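Local coordinates for protein nicotinate phosphoribosyltransferase (Porphyromonas gingivalis, PDB 2IM5) that probably catalyses the ATP-coupled formation of nicotinate mononucleotide from nicotinate and phosphoribosyl pyrophosphate, a step that feeds NAD(+) biosynthesis, at residues Y19-L24 with I216-A221; P92-V97 with L113-L118; V247-D250 with V256-R259; L351-M356 with D360-C365; V366-S369 with K374-G377. All coordinates share one frame; numbering follows the deposited sequence.

Contact 1: residues Y19-L24 with I216-A221; sequences YAYAKL and IQFHGA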
# COMPACT_ATOMS: atom_id res chain seq x y z
N TYR A 19 -3.37 -7.46 -11.35
CA TYR A 19 -3.48 -8.71 -12.10
C TYR A 19 -4.57 -9.58 -11.47
O TYR A 19 -5.32 -10.25 -12.18
CB TYR A 19 -2.16 -9.48 -12.12
CG TYR A 19 -2.32 -10.88 -12.69
CD1 TYR A 19 -2.86 -11.07 -13.95
CD2 TYR A 19 -2.01 -12.01 -11.93
CE1 TYR A 19 -3.11 -12.35 -14.44
CE2 TYR A 19 -2.25 -13.29 -12.41
CZ TYR A 19 -2.80 -13.46 -13.66
OH TYR A 19 -3.06 -14.72 -14.13
N ALA A 20 -4.66 -9.57 -10.15
CA ALA A 20 -5.69 -10.35 -9.48
C ALA A 20 -7.07 -9.90 -9.99
O ALA A 20 -7.93 -10.73 -10.25
CB ALA A 20 -5.60 -10.18 -7.97
N TYR A 21 -7.27 -8.58 -10.13
CA TYR A 21 -8.56 -8.09 -10.65
C TYR A 21 -8.73 -8.49 -12.12
O TYR A 21 -9.80 -8.93 -12.54
CB TYR A 21 -8.65 -6.56 -10.58
CG TYR A 21 -8.73 -5.94 -9.21
CD1 TYR A 21 -9.63 -6.42 -8.25
CD2 TYR A 21 -7.96 -4.83 -8.88
CE1 TYR A 21 -9.75 -5.80 -7.00
CE2 TYR A 21 -8.08 -4.20 -7.64
CZ TYR A 21 -8.97 -4.68 -6.71
OH TYR A 21 -9.09 -4.04 -5.50
N ALA A 22 -7.67 -8.32 -12.90
CA ALA A 22 -7.70 -8.64 -14.32
C ALA A 22 -8.03 -10.11 -14.58
O ALA A 22 -8.69 -10.44 -15.57
CB ALA A 22 -6.36 -8.29 -14.96
N LYS A 23 -7.59 -10.99 -13.69
CA LYS A 23 -7.86 -12.40 -13.87
C LYS A 23 -9.24 -12.82 -13.39
O LYS A 23 -10.00 -13.43 -14.14
CB LYS A 23 -6.83 -13.26 -13.12
CG LYS A 23 -7.14 -14.76 -13.24
CD LYS A 23 -6.26 -15.63 -12.37
CE LYS A 23 -6.55 -17.11 -12.66
NZ LYS A 23 -5.82 -18.02 -11.74
N LEU A 24 -9.55 -12.48 -12.15
CA LEU A 24 -10.82 -12.88 -11.56
C LEU A 24 -12.00 -11.93 -11.67
O LEU A 24 -13.15 -12.38 -11.65
CB LEU A 24 -10.60 -13.24 -10.09
CG LEU A 24 -9.59 -14.36 -9.79
CD1 LEU A 24 -9.44 -14.49 -8.26
CD2 LEU A 24 -10.08 -15.70 -10.39
N ILE A 216 -9.38 -6.87 0.05
CA ILE A 216 -10.33 -7.42 1.02
C ILE A 216 -11.64 -6.63 0.98
O ILE A 216 -12.72 -7.20 1.01
CB ILE A 216 -9.78 -7.34 2.46
CG1 ILE A 216 -8.37 -7.91 2.54
CG2 ILE A 216 -10.71 -8.07 3.40
CD1 ILE A 216 -8.28 -9.34 2.17
N GLN A 217 -11.52 -5.31 0.92
CA GLN A 217 -12.69 -4.43 0.89
C GLN A 217 -13.58 -4.71 -0.32
O GLN A 217 -14.80 -4.65 -0.23
CB GLN A 217 -12.22 -2.99 0.85
CG GLN A 217 -11.60 -2.51 2.15
CD GLN A 217 -11.13 -1.07 2.04
OE1 GLN A 217 -10.09 -0.79 1.45
NE2 GLN A 217 -11.91 -0.15 2.59
N PHE A 218 -12.97 -4.99 -1.46
CA PHE A 218 -13.73 -5.29 -2.67
C PHE A 218 -14.58 -6.53 -2.37
O PHE A 218 -15.77 -6.56 -2.65
CB PHE A 218 -12.79 -5.57 -3.84
CG PHE A 218 -13.49 -6.08 -5.07
CD1 PHE A 218 -14.28 -5.23 -5.84
CD2 PHE A 218 -13.38 -7.42 -5.45
CE1 PHE A 218 -14.94 -5.70 -6.98
CE2 PHE A 218 -14.05 -7.90 -6.58
CZ PHE A 218 -14.82 -7.04 -7.34
N HIS A 219 -13.95 -7.54 -1.77
CA HIS A 219 -14.64 -8.79 -1.44
C HIS A 219 -15.74 -8.56 -0.41
O HIS A 219 -16.79 -9.20 -0.46
CB HIS A 219 -13.63 -9.83 -0.94
CG HIS A 219 -12.77 -10.40 -2.03
ND1 HIS A 219 -13.08 -11.59 -2.67
CD2 HIS A 219 -11.65 -9.93 -2.62
CE1 HIS A 219 -12.18 -11.82 -3.61
NE2 HIS A 219 -11.30 -10.83 -3.60
N GLY A 220 -15.51 -7.63 0.52
CA GLY A 220 -16.52 -7.36 1.52
C GLY A 220 -17.75 -6.71 0.89
O GLY A 220 -18.88 -7.01 1.27
N ALA A 221 -17.53 -5.83 -0.07
CA ALA A 221 -18.62 -5.14 -0.74
C ALA A 221 -19.42 -6.06 -1.65
O ALA A 221 -20.64 -5.96 -1.72
CB ALA A 221 -18.07 -3.97 -1.55
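Y21 and F218 meet as a T-shaped (edge-to-face) aromatic pair, the one point at which the helical segments 19-24 and 216-221 touch. Helix 12-24 belongs to the N-terminal family region and helix 213-223 to the region related to TIM barrels, so the pair joins two parts of the fold that are far apart in sequence. The ring planes are turned 77° against each other and the ring centroids lie 5.7 Å apart, with the edge of Y21 directed at the face of F218. F218 holds its CG anti to the backbone N (chi1 172°), which sends the ring out from its helix toward segment 19-24.

The tight part of the contact is confined to these two buried rings. Their helix backbones stay well separated, the CA atoms of Y21 and F218 being 9.9 Å apart, and L113 from helix 113-116 packs against both rings. Away from the rings, segment 19-24 turns toward solvent: K23 is exposed, its NZ hydrogen-bonded to N238 OD1. At the polar end of the buried tyrosine, OH is hydrogen-bonded to E214, one turn before F218, which gives the ring a second tie to the same helix. F25 adds another edge-to-face partner to F218. The closest approach between the two segments is Y21 CE1 over one face of F218, 4.2 Å from CG.

Contact 2: residues P92-V97 with L113-L118; sequences PEEVTV and LYRVTL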
# COMPACT_ATOMS: atom_id res chain seq x y z
N PRO A 92 -6.55 9.55 -18.84
CA PRO A 92 -6.88 10.72 -18.02
C PRO A 92 -8.36 10.98 -17.79
O PRO A 92 -8.73 11.54 -16.76
CB PRO A 92 -6.21 11.87 -18.76
CG PRO A 92 -5.07 11.21 -19.44
CD PRO A 92 -5.68 9.94 -19.96
N GLU A 93 -9.22 10.60 -18.73
CA GLU A 93 -10.64 10.87 -18.53
C GLU A 93 -11.31 10.02 -17.46
O GLU A 93 -12.47 10.26 -17.14
CB GLU A 93 -11.40 10.79 -19.85
CG GLU A 93 -11.28 9.50 -20.59
CD GLU A 93 -11.87 9.60 -21.99
OE1 GLU A 93 -11.57 10.60 -22.68
OE2 GLU A 93 -12.63 8.69 -22.39
N GLU A 94 -10.60 9.04 -16.91
CA GLU A 94 -11.16 8.22 -15.83
C GLU A 94 -11.03 9.01 -14.53
O GLU A 94 -11.64 8.67 -13.51
CB GLU A 94 -10.38 6.90 -15.67
CG GLU A 94 -10.35 5.99 -16.88
CD GLU A 94 -9.38 4.82 -16.69
OE1 GLU A 94 -8.42 4.99 -15.91
OE2 GLU A 94 -9.58 3.75 -17.32
N VAL A 95 -10.25 10.08 -14.58
CA VAL A 95 -9.97 10.90 -13.41
C VAL A 95 -10.59 12.30 -13.45
O VAL A 95 -10.45 13.01 -14.44
CB VAL A 95 -8.45 11.07 -13.23
CG1 VAL A 95 -8.14 11.83 -11.95
CG2 VAL A 95 -7.77 9.71 -13.23
N THR A 96 -11.24 12.70 -12.35
CA THR A 96 -11.85 14.02 -12.26
C THR A 96 -11.29 14.77 -11.06
O THR A 96 -11.39 14.30 -9.93
CB THR A 96 -13.39 13.94 -12.11
OG1 THR A 96 -13.95 13.27 -13.24
CG2 THR A 96 -14.00 15.35 -12.01
N VAL A 97 -10.70 15.93 -11.32
CA VAL A 97 -10.11 16.75 -10.27
C VAL A 97 -10.91 18.03 -10.09
O VAL A 97 -11.34 18.65 -11.07
CB VAL A 97 -8.66 17.14 -10.61
CG1 VAL A 97 -8.06 17.97 -9.48
CG2 VAL A 97 -7.83 15.89 -10.86
N LEU A 113 -12.06 -1.60 -12.54
CA LEU A 113 -11.19 -1.73 -11.38
C LEU A 113 -9.74 -2.11 -11.68
O LEU A 113 -8.82 -1.52 -11.10
CB LEU A 113 -11.82 -2.70 -10.38
CG LEU A 113 -11.19 -2.90 -9.00
CD1 LEU A 113 -10.81 -1.56 -8.37
CD2 LEU A 113 -12.19 -3.62 -8.09
N TYR A 114 -9.52 -3.08 -12.57
CA TYR A 114 -8.15 -3.47 -12.88
C TYR A 114 -7.37 -2.31 -13.48
O TYR A 114 -6.15 -2.26 -13.38
CB TYR A 114 -8.11 -4.71 -13.80
CG TYR A 114 -8.53 -4.48 -15.23
CD1 TYR A 114 -7.61 -4.03 -16.19
CD2 TYR A 114 -9.84 -4.69 -15.63
CE1 TYR A 114 -7.99 -3.80 -17.51
CE2 TYR A 114 -10.24 -4.47 -16.95
CZ TYR A 114 -9.31 -4.02 -17.88
OH TYR A 114 -9.71 -3.81 -19.18
N ARG A 115 -8.08 -1.37 -14.09
CA ARG A 115 -7.44 -0.20 -14.68
C ARG A 115 -7.22 0.92 -13.66
O ARG A 115 -6.09 1.34 -13.43
CB ARG A 115 -8.26 0.36 -15.84
CG ARG A 115 -8.32 -0.50 -17.09
CD ARG A 115 -8.98 0.30 -18.21
NE ARG A 115 -8.20 1.49 -18.52
CZ ARG A 115 -7.13 1.49 -19.32
NH1 ARG A 115 -6.73 0.37 -19.91
NH2 ARG A 115 -6.44 2.61 -19.50
N VAL A 116 -8.31 1.40 -13.05
CA VAL A 116 -8.21 2.53 -12.12
C VAL A 116 -7.44 2.30 -10.82
O VAL A 116 -7.02 3.26 -10.18
CB VAL A 116 -9.60 3.12 -11.79
CG1 VAL A 116 -10.30 3.52 -13.09
CG2 VAL A 116 -10.44 2.14 -11.01
N THR A 117 -7.25 1.06 -10.42
CA THR A 117 -6.50 0.82 -9.20
C THR A 117 -5.06 1.33 -9.37
O THR A 117 -4.41 1.73 -8.42
CB THR A 117 -6.48 -0.67 -8.82
OG1 THR A 117 -5.86 -0.82 -7.53
CG2 THR A 117 -5.71 -1.49 -9.85
N LEU A 118 -4.58 1.34 -10.61
CA LEU A 118 -3.22 1.79 -10.91
C LEU A 118 -2.99 3.30 -10.72
O LEU A 118 -1.84 3.74 -10.67
CB LEU A 118 -2.84 1.39 -12.34
CG LEU A 118 -2.99 -0.11 -12.67
CD1 LEU A 118 -2.63 -0.35 -14.13
CD2 LEU A 118 -2.09 -0.94 -11.75
O HOH W 1 -6.26 4.38 -17.19
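E94 reaches across to R115 and V116, and through its side chain alone segment 92-97 touches segment 113-118. The chain enters through P92 and E93 in a short 3-10 turn, closed by the bond from V95 N to P92 O, and this turn presents E94 to the helix. The E94 chain is extended beyond CG and brings its carboxylate to both R115 and V116. Its OE2 forms a salt bridge with R115, receiving the NE hydrogen at 2.9 Å with a nearly straight N-H...O angle of 161°. The carboxylate is met on its syn side and lies at the edge of the guanidinium, yet the two planes are 70° apart.

The contact ties the lead-in to edge strand 95-99 of the five-stranded antiparallel sheet to the short helix 113-116 that follows its neighbour, strand 105-110. OE1 of E94 is engaged separately: it accepts from W119 NE1 and from a water 2.6 Å away, which in turn accepts from R115 NH2 at 2.9 Å. NH2 also binds the carbonyl of R89. V116 CG1 packs 3.7 Å from E94 OE1. From V95 onward the chain turns into the strand, and V95 and V97 pack on helix 44-56.

Contact 3: residues V247-D250 with V256-R259; sequences VLTD and VFMR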
# COMPACT_ATOMS: atom_id res chain seq x y z
N VAL A 247 -0.86 -11.77 4.71
CA VAL A 247 -2.23 -11.30 4.75
C VAL A 247 -2.48 -10.20 5.78
O VAL A 247 -1.93 -10.22 6.88
CB VAL A 247 -3.20 -12.48 5.00
CG1 VAL A 247 -2.92 -13.11 6.35
CG2 VAL A 247 -4.66 -11.98 4.92
N LEU A 248 -3.29 -9.22 5.38
CA LEU A 248 -3.68 -8.11 6.23
C LEU A 248 -4.86 -8.60 7.06
O LEU A 248 -5.77 -9.23 6.52
CB LEU A 248 -4.12 -6.91 5.38
CG LEU A 248 -3.04 -5.89 5.04
CD1 LEU A 248 -3.59 -4.89 4.02
CD2 LEU A 248 -2.60 -5.17 6.31
N THR A 249 -4.85 -8.29 8.35
CA THR A 249 -5.90 -8.76 9.24
C THR A 249 -6.87 -7.73 9.81
O THR A 249 -7.93 -8.10 10.31
CB THR A 249 -5.28 -9.49 10.45
OG1 THR A 249 -4.61 -8.54 11.29
CG2 THR A 249 -4.26 -10.53 9.99
N ASP A 250 -6.54 -6.45 9.72
CA ASP A 250 -7.39 -5.42 10.33
C ASP A 250 -8.51 -4.78 9.50
O ASP A 250 -9.22 -3.91 10.02
CB ASP A 250 -6.50 -4.31 10.89
CG ASP A 250 -5.84 -3.48 9.80
OD1 ASP A 250 -5.61 -4.02 8.69
OD2 ASP A 250 -5.53 -2.29 10.03
N VAL A 256 -12.07 -10.07 14.39
CA VAL A 256 -12.95 -10.76 13.46
C VAL A 256 -12.11 -11.68 12.57
O VAL A 256 -12.47 -12.83 12.33
CB VAL A 256 -13.73 -9.76 12.58
CG1 VAL A 256 -14.40 -10.50 11.43
CG2 VAL A 256 -14.77 -9.03 13.43
N PHE A 257 -10.98 -11.17 12.10
CA PHE A 257 -10.09 -11.97 11.25
C PHE A 257 -9.65 -13.25 11.97
O PHE A 257 -9.83 -14.36 11.46
CB PHE A 257 -8.84 -11.18 10.87
CG PHE A 257 -7.89 -11.95 10.00
CD1 PHE A 257 -7.97 -11.85 8.61
CD2 PHE A 257 -6.94 -12.81 10.55
CE1 PHE A 257 -7.12 -12.60 7.80
CE2 PHE A 257 -6.09 -13.56 9.75
CZ PHE A 257 -6.18 -13.45 8.37
N MET A 258 -9.07 -13.09 13.15
CA MET A 258 -8.58 -14.21 13.94
C MET A 258 -9.67 -15.24 14.24
O MET A 258 -9.44 -16.44 14.11
CB MET A 258 -7.95 -13.72 15.25
CG MET A 258 -6.61 -13.01 15.06
SD MET A 258 -5.35 -14.00 14.17
CE MET A 258 -4.26 -12.73 13.69
N ARG A 259 -10.84 -14.76 14.65
CA ARG A 259 -11.94 -15.65 14.96
C ARG A 259 -12.31 -16.54 13.77
O ARG A 259 -12.71 -17.69 13.96
CB ARG A 259 -13.17 -14.84 15.39
CG ARG A 259 -14.34 -15.68 15.88
CD ARG A 259 -15.56 -14.81 16.19
NE ARG A 259 -15.23 -13.71 17.10
CZ ARG A 259 -15.30 -12.43 16.77
NH1 ARG A 259 -15.70 -12.07 15.55
NH2 ARG A 259 -14.96 -11.49 17.65
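F257 packs against V247, L248 and T249, and carries most of this contact. Its chi1 of -180° swings the ring away from the backbone N, off the helix and against the end of the strand. T249 covers one face: its CG2 stands 3.6 Å from the centroid of the F257 ring and only 16° off the normal, a CH-pi contact with the methyl offset toward the rim. The T249 and F257 side chains cross at about a right angle. The T249 hydroxyl is engaged elsewhere, with T254 OG1, while the methyl branch is the one used on the ring.

The V247 and F257 side chains meet from opposite directions, V247 CG2 lying 3.8 Å from F257 CE1 and V247 CG1 3.9 Å from F257 CZ. Strand 246-248 is an outermost strand of the parallel sheet in the TIM-barrel-like part of the chain, and the loop after it leads directly into helix 254-260, a beta-to-alpha step of that fold. M233 on helix 228-240 packs on both V247 and F257. Next along the helix, M258 adds a lighter touch, its CE 4.3 Å from T249 CG2, and also rests on L272 of the adjacent strand.

Contact 4: residues L351-M356 with D360-C365; sequences LWKCKM and DDWHYC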
# COMPACT_ATOMS: atom_id res chain seq x y z
N LEU A 351 -10.53 3.04 -2.24
CA LEU A 351 -11.62 2.48 -3.02
C LEU A 351 -12.85 2.81 -2.21
O LEU A 351 -13.00 2.35 -1.08
CB LEU A 351 -11.46 0.96 -3.14
CG LEU A 351 -12.58 0.26 -3.92
CD1 LEU A 351 -12.63 0.82 -5.34
CD2 LEU A 351 -12.35 -1.25 -3.93
N TRP A 352 -13.73 3.62 -2.77
CA TRP A 352 -14.94 4.04 -2.07
C TRP A 352 -16.17 3.19 -2.37
O TRP A 352 -17.03 3.02 -1.51
CB TRP A 352 -15.23 5.50 -2.42
CG TRP A 352 -16.24 6.13 -1.51
CD1 TRP A 352 -17.57 6.31 -1.76
CD2 TRP A 352 -16.01 6.60 -0.18
NE1 TRP A 352 -18.18 6.87 -0.66
CE2 TRP A 352 -17.25 7.05 0.32
CE3 TRP A 352 -14.87 6.67 0.63
CZ2 TRP A 352 -17.38 7.58 1.61
CZ3 TRP A 352 -15.00 7.20 1.91
CH2 TRP A 352 -16.25 7.65 2.39
N LYS A 353 -16.25 2.68 -3.59
CA LYS A 353 -17.37 1.83 -3.99
C LYS A 353 -16.98 1.02 -5.22
O LYS A 353 -16.03 1.36 -5.93
CB LYS A 353 -18.61 2.68 -4.28
CG LYS A 353 -18.45 3.63 -5.45
CD LYS A 353 -19.74 4.41 -5.70
CE LYS A 353 -19.62 5.28 -6.93
NZ LYS A 353 -20.85 6.07 -7.18
N CYS A 354 -17.72 -0.06 -5.45
CA CYS A 354 -17.44 -0.94 -6.58
C CYS A 354 -18.68 -1.72 -6.99
O CYS A 354 -19.72 -1.68 -6.32
CB CYS A 354 -16.34 -1.92 -6.19
SG CYS A 354 -16.75 -2.91 -4.73
N LYS A 355 -18.55 -2.44 -8.09
CA LYS A 355 -19.62 -3.28 -8.61
C LYS A 355 -18.95 -4.43 -9.36
O LYS A 355 -17.82 -4.29 -9.83
CB LYS A 355 -20.54 -2.49 -9.54
CG LYS A 355 -19.83 -1.77 -10.66
CD LYS A 355 -20.82 -1.19 -11.66
CE LYS A 355 -21.76 -0.19 -11.02
NZ LYS A 355 -22.72 0.35 -12.03
N MET A 356 -19.64 -5.57 -9.45
CA MET A 356 -19.10 -6.75 -10.11
C MET A 356 -19.04 -6.61 -11.64
O MET A 356 -18.11 -7.11 -12.29
CB MET A 356 -19.94 -7.98 -9.75
CG MET A 356 -19.30 -9.29 -10.17
SD MET A 356 -17.77 -9.61 -9.26
CE MET A 356 -18.30 -11.02 -8.30
N ASP A 360 -24.33 -4.25 -12.53
CA ASP A 360 -24.52 -4.45 -11.09
C ASP A 360 -24.73 -3.09 -10.43
O ASP A 360 -24.44 -2.04 -11.03
CB ASP A 360 -23.29 -5.17 -10.50
CG ASP A 360 -23.35 -5.34 -8.98
OD1 ASP A 360 -24.46 -5.46 -8.41
OD2 ASP A 360 -22.26 -5.38 -8.34
N ASP A 361 -25.26 -3.08 -9.21
CA ASP A 361 -25.46 -1.84 -8.49
C ASP A 361 -24.13 -1.50 -7.81
O ASP A 361 -23.25 -2.36 -7.70
CB ASP A 361 -26.52 -1.99 -7.39
CG ASP A 361 -27.91 -2.23 -7.95
OD1 ASP A 361 -28.38 -1.39 -8.75
OD2 ASP A 361 -28.53 -3.25 -7.57
N TRP A 362 -23.99 -0.26 -7.38
CA TRP A 362 -22.78 0.15 -6.68
C TRP A 362 -22.87 -0.33 -5.24
O TRP A 362 -23.95 -0.34 -4.65
CB TRP A 362 -22.63 1.67 -6.68
CG TRP A 362 -22.12 2.24 -7.95
CD1 TRP A 362 -22.83 2.96 -8.88
CD2 TRP A 362 -20.78 2.15 -8.46
NE1 TRP A 362 -22.01 3.32 -9.92
CE2 TRP A 362 -20.75 2.84 -9.69
CE3 TRP A 362 -19.60 1.56 -7.98
CZ2 TRP A 362 -19.59 2.96 -10.45
CZ3 TRP A 362 -18.45 1.67 -8.74
CH2 TRP A 362 -18.45 2.37 -9.97
N HIS A 363 -21.74 -0.75 -4.69
CA HIS A 363 -21.67 -1.22 -3.31
C HIS A 363 -20.54 -0.44 -2.63
O HIS A 363 -19.42 -0.40 -3.13
CB HIS A 363 -21.35 -2.72 -3.27
CG HIS A 363 -22.37 -3.56 -3.98
ND1 HIS A 363 -23.62 -3.81 -3.46
CD2 HIS A 363 -22.33 -4.18 -5.18
CE1 HIS A 363 -24.31 -4.54 -4.32
NE2 HIS A 363 -23.55 -4.78 -5.37
N TYR A 364 -20.85 0.19 -1.50
CA TYR A 364 -19.85 0.95 -0.76
C TYR A 364 -18.86 0.05 -0.06
O TYR A 364 -19.23 -1.03 0.41
CB TYR A 364 -20.51 1.85 0.28
CG TYR A 364 -21.24 3.02 -0.31
CD1 TYR A 364 -20.58 3.90 -1.18
CD2 TYR A 364 -22.58 3.26 -0.02
CE1 TYR A 364 -21.24 4.99 -1.74
CE2 TYR A 364 -23.26 4.36 -0.57
CZ TYR A 364 -22.58 5.21 -1.44
OH TYR A 364 -23.24 6.29 -2.00
N CYS A 365 -17.61 0.50 0.01
CA CYS A 365 -16.55 -0.25 0.68
C CYS A 365 -16.22 0.45 1.99
O CYS A 365 -16.26 1.67 2.08
CB CYS A 365 -15.28 -0.29 -0.19
SG CYS A 365 -15.45 -1.10 -1.80
O HOH W 2 -13.39 2.99 1.92
O HOH W 3 -17.67 3.91 1.36
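K353 and K355 clasp W362 between them in the beta hairpin made by strands 347-355 and 363-364, at one edge of the antiparallel sheet. K353 CE lies over one face of the indole and K355 CE over the opposite face. Both lysine nitrogens make cation-pi contacts with the five-membered ring; K353 NZ sits 3.9 Å from its centroid and almost exactly on the normal. K355, bent at chi3, also gives weak hydrogen bonds from NZ to the D360 and A358 carbonyls.

The backbone polar groups are paired in antiparallel fashion. C354 and H363 form a hydrogen-bonded pair, with C354 N to H363 O at 2.9 Å and H363 N to C354 O at 2.8 Å. The C365 N-H reaches W352 O at 3.0 Å from above the carbonyl plane, and W352 O accepts a further hydrogen from a water that also donates to C365 O. W352 and K353 both face E31 on strand 29-36, a classic beta bulge. C354 SG, which packs on F218 and A221 of helix 213-223, lies 3.7 Å from C365 SG.

At the turn end, D360 accepts from a donor on each arm of the hairpin. OD1 accepts from H363 NE2 at 3.2 Å, a His-carboxylate bond that would steady the imidazole. D360 OD2 uses its anti lone pair to take the M356 N-H at 2.9 Å, along a nearly straight 170° bond.

Contact 5: residues V366-S369 with K374-G377; sequences VKLS and KHTG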
# COMPACT_ATOMS: atom_id res chain seq x y z
N VAL A 366 -15.90 -0.33 3.02
CA VAL A 366 -15.55 0.25 4.30
C VAL A 366 -14.32 -0.44 4.85
O VAL A 366 -13.92 -1.51 4.38
CB VAL A 366 -16.70 0.13 5.33
CG1 VAL A 366 -17.97 0.76 4.79
CG2 VAL A 366 -16.95 -1.32 5.68
N LYS A 367 -13.71 0.19 5.85
CA LYS A 367 -12.53 -0.34 6.51
C LYS A 367 -12.68 0.03 7.98
O LYS A 367 -12.98 1.17 8.29
CB LYS A 367 -11.26 0.28 5.94
CG LYS A 367 -10.01 -0.17 6.67
CD LYS A 367 -8.79 0.56 6.17
CE LYS A 367 -7.62 0.37 7.12
NZ LYS A 367 -6.46 1.20 6.71
N LEU A 368 -12.46 -0.93 8.87
CA LEU A 368 -12.61 -0.67 10.29
C LEU A 368 -11.31 -0.43 11.08
O LEU A 368 -11.29 0.42 11.98
CB LEU A 368 -13.40 -1.81 10.93
CG LEU A 368 -14.77 -2.10 10.30
CD1 LEU A 368 -15.46 -3.21 11.08
CD2 LEU A 368 -15.63 -0.84 10.30
N SER A 369 -10.25 -1.17 10.77
CA SER A 369 -8.97 -1.04 11.47
C SER A 369 -9.05 -1.50 12.93
O SER A 369 -10.14 -1.76 13.44
CB SER A 369 -8.46 0.41 11.44
OG SER A 369 -8.81 1.10 12.63
N LYS A 374 -11.68 4.72 14.70
CA LYS A 374 -11.05 5.00 13.42
C LYS A 374 -11.61 4.10 12.33
O LYS A 374 -11.17 2.97 12.16
CB LYS A 374 -9.54 4.79 13.51
CG LYS A 374 -8.83 5.80 14.40
CD LYS A 374 -9.00 7.22 13.87
CE LYS A 374 -8.11 8.19 14.64
NZ LYS A 374 -6.67 7.82 14.53
N HIS A 375 -12.58 4.63 11.59
CA HIS A 375 -13.23 3.88 10.52
C HIS A 375 -13.29 4.76 9.27
O HIS A 375 -13.28 5.99 9.38
CB HIS A 375 -14.65 3.51 10.94
CG HIS A 375 -14.73 2.74 12.22
ND1 HIS A 375 -15.83 2.77 13.04
CD2 HIS A 375 -13.84 1.89 12.81
CE1 HIS A 375 -15.63 1.98 14.08
NE2 HIS A 375 -14.43 1.43 13.97
N THR A 376 -13.36 4.14 8.10
CA THR A 376 -13.45 4.90 6.86
C THR A 376 -14.53 4.32 5.96
O THR A 376 -14.73 3.11 5.92
CB THR A 376 -12.11 4.89 6.10
OG1 THR A 376 -11.75 3.55 5.77
CG2 THR A 376 -11.01 5.52 6.93
N GLY A 377 -15.23 5.21 5.25
CA GLY A 377 -16.28 4.78 4.36
C GLY A 377 -17.63 5.36 4.72
O GLY A 377 -17.79 6.00 5.76
O HOH W 4 -12.48 -0.16 14.65
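K367 and T376 form a single antiparallel bridge, a hydrogen-bonded pair, in the loop between strand 363-364 and helix 379-389. The two backbone bonds are T376 N to K367 O at 3.0 Å and K367 N to T376 O at 3.1 Å, the first running close to straight at 167°. CA-H...O contacts flank this bridge, from V366 CA to T376 O and from H375 CA to K367 O.

Around the bridge the side chains spread to different neighbours. K367 leaves the contact with its chain extended, a chi1 of 176° setting CG opposite the backbone N, and passes toward helix 213-223, where it packs on H213 and Q217; V366 O accepts from Q217 NE2. V366 and H375 both pack on I382 of helix 379-389, so that helix covers this part of the loop. The T376 hydroxyl branch lies alongside K367 CB. At the far end, S369 OG lies 3.0 Å from K374 O, though L368 O competes for the same proton.

L368 lays CD2 over one face of the H375 imidazole, 4.2 Å from its centroid. The ring edge is turned to the L368 carbonyl, and a water 2.6 Å from H375 NE2 also lies 3.0 Å from L368 O.

Overall arrangement
Contact 2 is nested within the long loop closed by contact 1; contacts 3, 4 and 5 follow in that order along the chain. Contact 1 joins the two family regions and touches three others: contact 2 through L113 and Y114, contact 4 through C354, and contact 5 through Q217. Contacts 2 and 4, with centres 15 Å apart, reach the same antiparallel sheet, and contact 4 touches contact 5 where W352 packs on G377. Contact 3, on the parallel sheet, lies about 29 Å from contact 2 between centres but reaches contact 5 through D250 and S369. Helix 213-223, carrying the predicted phosphohistidine site H213 (unmodified here), thus lies where both sheets and the loop before helix 379-389 converge.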